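Local coordinates for 5'-Methylthioadenosine Nucleosidase (Arabidopsis thaliana, PDB 2H8G), which belongs to the phosphorylase superfamily as a nucleosidase, with an adenine molecule held in a pocket of its mixed alpha/beta fold, at residues 67-75 and 254-262. Numbering follows the deposited sequence.
Sequences GVHKDLRIN and KVINFINGR
H69, K70 and L72 of a beta hairpin meet I256, N257 and N260 at the C-terminal end of helix 233-259, a hairpin-to-helix packing at the edge of the phosphorylase-type alpha/beta fold; the centre of the contact lies about 18 Å from the centre of the chain. Strands 63-69 and 72-78 are joined by a type II' turn from H69 to L72, and strand 72-75 runs roughly antiparallel to helix segment 254-259, their axes 148° apart and 10.3 Å at closest approach.

The polar half converges on one amide oxygen. N257 OD1 accepts H69 NE2 at 2.9 Å with an N-H...O angle of 160°, and the oxygen lies in the imidazole plane, at the ring edge. With CG anti to the backbone N (chi1 -175°), the H69 imidazole is carried out to the N257 amide; the ring and amide planes are steeply inclined to each other. K70, extended beyond CG, delivers NZ to the same N257 OD1 at 2.8 Å, standing above the carbonyl plane, on the face opposite to the histidine's approach. F46 meets the H69 ring edge-to-face.

Beneath this lies an apolar layer. L72 CD1 rests 3.9 Å from I259 CG2 and 3.5 Å from N260 CA, where the chain leaves the helix. I74 CD1 reaches I256 CG2 at 3.9 Å, and that methyl is also 3.8 Å from H69 CD2. F46 and I26 add further packing to this layer.

Two donors on OD1, one from each face of the amide plane, should restrain the rotation of the N257 amide and imply that H69 carries a proton on NE2, while the positive charge of K70 probably polarises the shared carbonyl; the hairpin turn is thus tied to the last helical turn by polar bonds above and methyl packing below.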
loop_
_atom_site.group_PDB
_atom_site.type_symbol
_atom_site.label_atom_id
_atom_site.label_comp_id
_atom_site.label_asym_id
_atom_site.label_seq_id
_atom_site.Cartn_x
_atom_site.Cartn_y
_atom_site.Cartn_z
ATOM N N GLY A 67 -18.061 13.365 -14.363
ATOM C CA GLY A 67 -18.555 14.026 -15.552
ATOM C C GLY A 67 -19.031 13.012 -16.568
ATOM O O GLY A 67 -18.935 11.804 -16.346
ATOM N N VAL A 68 -19.550 13.501 -17.688
ATOM C CA VAL A 68 -20.045 12.618 -18.733
ATOM C C VAL A 68 -19.546 13.044 -20.106
ATOM O O VAL A 68 -19.568 14.226 -20.453
ATOM C CB VAL A 68 -21.590 12.594 -18.759
ATOM C CG1 VAL A 68 -22.075 11.599 -19.801
ATOM C CG2 VAL A 68 -22.131 12.235 -17.382
ATOM N N HIS A 69 -19.082 12.068 -20.876
ATOM C CA HIS A 69 -18.592 12.314 -22.222
ATOM C C HIS A 69 -19.229 11.271 -23.123
ATOM O O HIS A 69 -18.926 10.084 -23.019
ATOM C CB HIS A 69 -17.070 12.182 -22.279
ATOM C CG HIS A 69 -16.488 12.545 -23.609
ATOM N ND1 HIS A 69 -16.561 13.819 -24.130
ATOM C CD2 HIS A 69 -15.836 11.798 -24.531
ATOM C CE1 HIS A 69 -15.978 13.842 -25.315
ATOM N NE2 HIS A 69 -15.530 12.629 -25.582
ATOM N N LYS A 70 -20.121 11.719 -24.000
ATOM C CA LYS A 70 -20.816 10.823 -24.912
ATOM C C LYS A 70 -21.561 9.745 -24.133
ATOM O O LYS A 70 -22.412 10.054 -23.300
ATOM C CB LYS A 70 -19.826 10.182 -25.888
ATOM C CG LYS A 70 -19.119 11.187 -26.784
ATOM C CD LYS A 70 -18.112 10.515 -27.701
ATOM C CE LYS A 70 -17.361 11.543 -28.533
ATOM N NZ LYS A 70 -16.339 10.913 -29.416
ATOM N N ASP A 71 -21.235 8.485 -24.395
ATOM C CA ASP A 71 -21.896 7.376 -23.720
ATOM C C ASP A 71 -21.069 6.796 -22.575
ATOM O O ASP A 71 -21.279 5.653 -22.168
ATOM C CB ASP A 71 -22.212 6.267 -24.728
ATOM C CG ASP A 71 -22.964 6.781 -25.944
ATOM O OD1 ASP A 71 -22.355 7.502 -26.764
ATOM O OD2 ASP A 71 -24.166 6.468 -26.078
ATOM N N LEU A 72 -20.136 7.583 -22.050
ATOM C CA LEU A 72 -19.289 7.113 -20.960
ATOM C C LEU A 72 -19.306 7.993 -19.721
ATOM O O LEU A 72 -19.207 9.217 -19.808
ATOM C CB LEU A 72 -17.836 6.980 -21.432
ATOM C CG LEU A 72 -17.443 5.829 -22.357
ATOM C CD1 LEU A 72 -15.990 6.004 -22.780
ATOM C CD2 LEU A 72 -17.634 4.501 -21.640
ATOM N N ARG A 73 -19.433 7.357 -18.562
ATOM C CA ARG A 73 -19.396 8.068 -17.297
ATOM C C ARG A 73 -17.912 8.096 -16.964
ATOM O O ARG A 73 -17.258 7.055 -16.973
ATOM C CB ARG A 73 -20.154 7.301 -16.213
ATOM C CG ARG A 73 -21.664 7.301 -16.381
ATOM C CD ARG A 73 -22.335 6.487 -15.283
ATOM N NE ARG A 73 -23.787 6.660 -15.280
ATOM C CZ ARG A 73 -24.400 7.807 -15.002
ATOM N NH1 ARG A 73 -23.690 8.887 -14.703
ATOM N NH2 ARG A 73 -25.726 7.876 -15.023
ATOM N N ILE A 74 -17.377 9.279 -16.697
ATOM C CA ILE A 74 -15.960 9.396 -16.384
ATOM C C ILE A 74 -15.728 9.844 -14.953
ATOM O O ILE A 74 -16.236 10.877 -14.521
ATOM C CB ILE A 74 -15.257 10.397 -17.321
ATOM C CG1 ILE A 74 -15.471 9.984 -18.776
ATOM C CG2 ILE A 74 -13.766 10.453 -16.996
ATOM C CD1 ILE A 74 -14.867 10.943 -19.774
ATOM N N ASN A 75 -14.955 9.052 -14.220
ATOM C CA ASN A 75 -14.624 9.373 -12.844
ATOM C C ASN A 75 -13.107 9.471 -12.755
ATOM O O ASN A 75 -12.391 8.663 -13.342
ATOM C CB ASN A 75 -15.133 8.278 -11.899
ATOM C CG ASN A 75 -16.649 8.241 -11.810
ATOM O OD1 ASN A 75 -17.271 7.198 -12.019
ATOM N ND2 ASN A 75 -17.250 9.380 -11.494
ATOM N N LYS A 254 -7.615 10.726 -26.297
ATOM C CA LYS A 254 -7.765 9.832 -27.436
ATOM C C LYS A 254 -8.204 8.450 -26.963
ATOM O O LYS A 254 -8.965 7.764 -27.639
ATOM C CB LYS A 254 -6.450 9.720 -28.208
ATOM C CG LYS A 254 -6.061 10.991 -28.938
ATOM C CD LYS A 254 -4.752 10.810 -29.681
ATOM C CE LYS A 254 -4.360 12.079 -30.419
ATOM N NZ LYS A 254 -5.372 12.437 -31.451
ATOM N N VAL A 255 -7.729 8.044 -25.793
ATOM C CA VAL A 255 -8.096 6.745 -25.256
ATOM C C VAL A 255 -9.577 6.738 -24.885
ATOM O O VAL A 255 -10.296 5.784 -25.182
ATOM C CB VAL A 255 -7.231 6.395 -24.022
ATOM C CG1 VAL A 255 -7.798 5.178 -23.311
ATOM C CG2 VAL A 255 -5.792 6.118 -24.466
ATOM N N ILE A 256 -10.037 7.809 -24.246
ATOM C CA ILE A 256 -11.438 7.906 -23.858
ATOM C C ILE A 256 -12.349 7.852 -25.081
ATOM O O ILE A 256 -13.342 7.123 -25.092
ATOM C CB ILE A 256 -11.713 9.205 -23.066
ATOM C CG1 ILE A 256 -11.178 9.056 -21.642
ATOM C CG2 ILE A 256 -13.205 9.506 -23.039
ATOM C CD1 ILE A 256 -11.766 7.870 -20.895
ATOM N N ASN A 257 -12.006 8.612 -26.114
ATOM C CA ASN A 257 -12.821 8.620 -27.322
ATOM C C ASN A 257 -12.790 7.285 -28.056
ATOM O O ASN A 257 -13.731 6.942 -28.773
ATOM C CB ASN A 257 -12.385 9.754 -28.250
ATOM C CG ASN A 257 -12.934 11.098 -27.812
ATOM O OD1 ASN A 257 -14.148 11.268 -27.678
ATOM N ND2 ASN A 257 -12.048 12.059 -27.584
ATOM N N PHE A 258 -11.716 6.523 -27.870
ATOM C CA PHE A 258 -11.599 5.215 -28.506
ATOM C C PHE A 258 -12.492 4.211 -27.781
ATOM O O PHE A 258 -13.207 3.427 -28.408
ATOM C CB PHE A 258 -10.157 4.715 -28.452
ATOM C CG PHE A 258 -9.964 3.365 -29.081
ATOM C CD1 PHE A 258 -9.823 3.239 -30.458
ATOM C CD2 PHE A 258 -9.941 2.217 -28.296
ATOM C CE1 PHE A 258 -9.661 1.988 -31.046
ATOM C CE2 PHE A 258 -9.781 0.960 -28.876
ATOM C CZ PHE A 258 -9.640 0.847 -30.253
ATOM N N ILE A 259 -12.434 4.239 -26.453
ATOM C CA ILE A 259 -13.221 3.334 -25.619
ATOM C C ILE A 259 -14.727 3.527 -25.774
ATOM O O ILE A 259 -15.489 2.560 -25.753
ATOM C CB ILE A 259 -12.856 3.509 -24.128
ATOM C CG1 ILE A 259 -11.431 3.009 -23.887
ATOM C CG2 ILE A 259 -13.849 2.763 -23.243
ATOM C CD1 ILE A 259 -10.929 3.262 -22.479
ATOM N N ASN A 260 -15.150 4.775 -25.931
ATOM C CA ASN A 260 -16.568 5.085 -26.066
ATOM C C ASN A 260 -17.248 4.245 -27.142
ATOM O O ASN A 260 -16.748 4.120 -28.257
ATOM C CB ASN A 260 -16.749 6.576 -26.363
ATOM C CG ASN A 260 -18.209 6.973 -26.503
ATOM O OD1 ASN A 260 -18.754 7.003 -27.609
ATOM N ND2 ASN A 260 -18.852 7.266 -25.379
ATOM N N GLY A 261 -18.384 3.655 -26.785
ATOM C CA GLY A 261 -19.131 2.840 -27.727
ATOM C C GLY A 261 -18.634 1.415 -27.881
ATOM O O GLY A 261 -19.306 0.581 -28.488
ATOM N N ARG A 262 -17.456 1.126 -27.337
ATOM C CA ARG A 262 -16.886 -0.211 -27.437
ATOM C C ARG A 262 -17.099 -1.005 -26.159
ATOM O O ARG A 262 -17.302 -0.435 -25.086
ATOM C CB ARG A 262 -15.379 -0.132 -27.702
ATOM C CG ARG A 262 -14.976 0.408 -29.061
ATOM C CD ARG A 262 -13.458 0.547 -29.140
ATOM N NE ARG A 262 -13.020 1.104 -30.416
ATOM C CZ ARG A 262 -12.860 0.399 -31.530
ATOM N NH1 ARG A 262 -13.097 -0.907 -31.531
ATOM N NH2 ARG A 262 -12.474 1.000 -32.645
#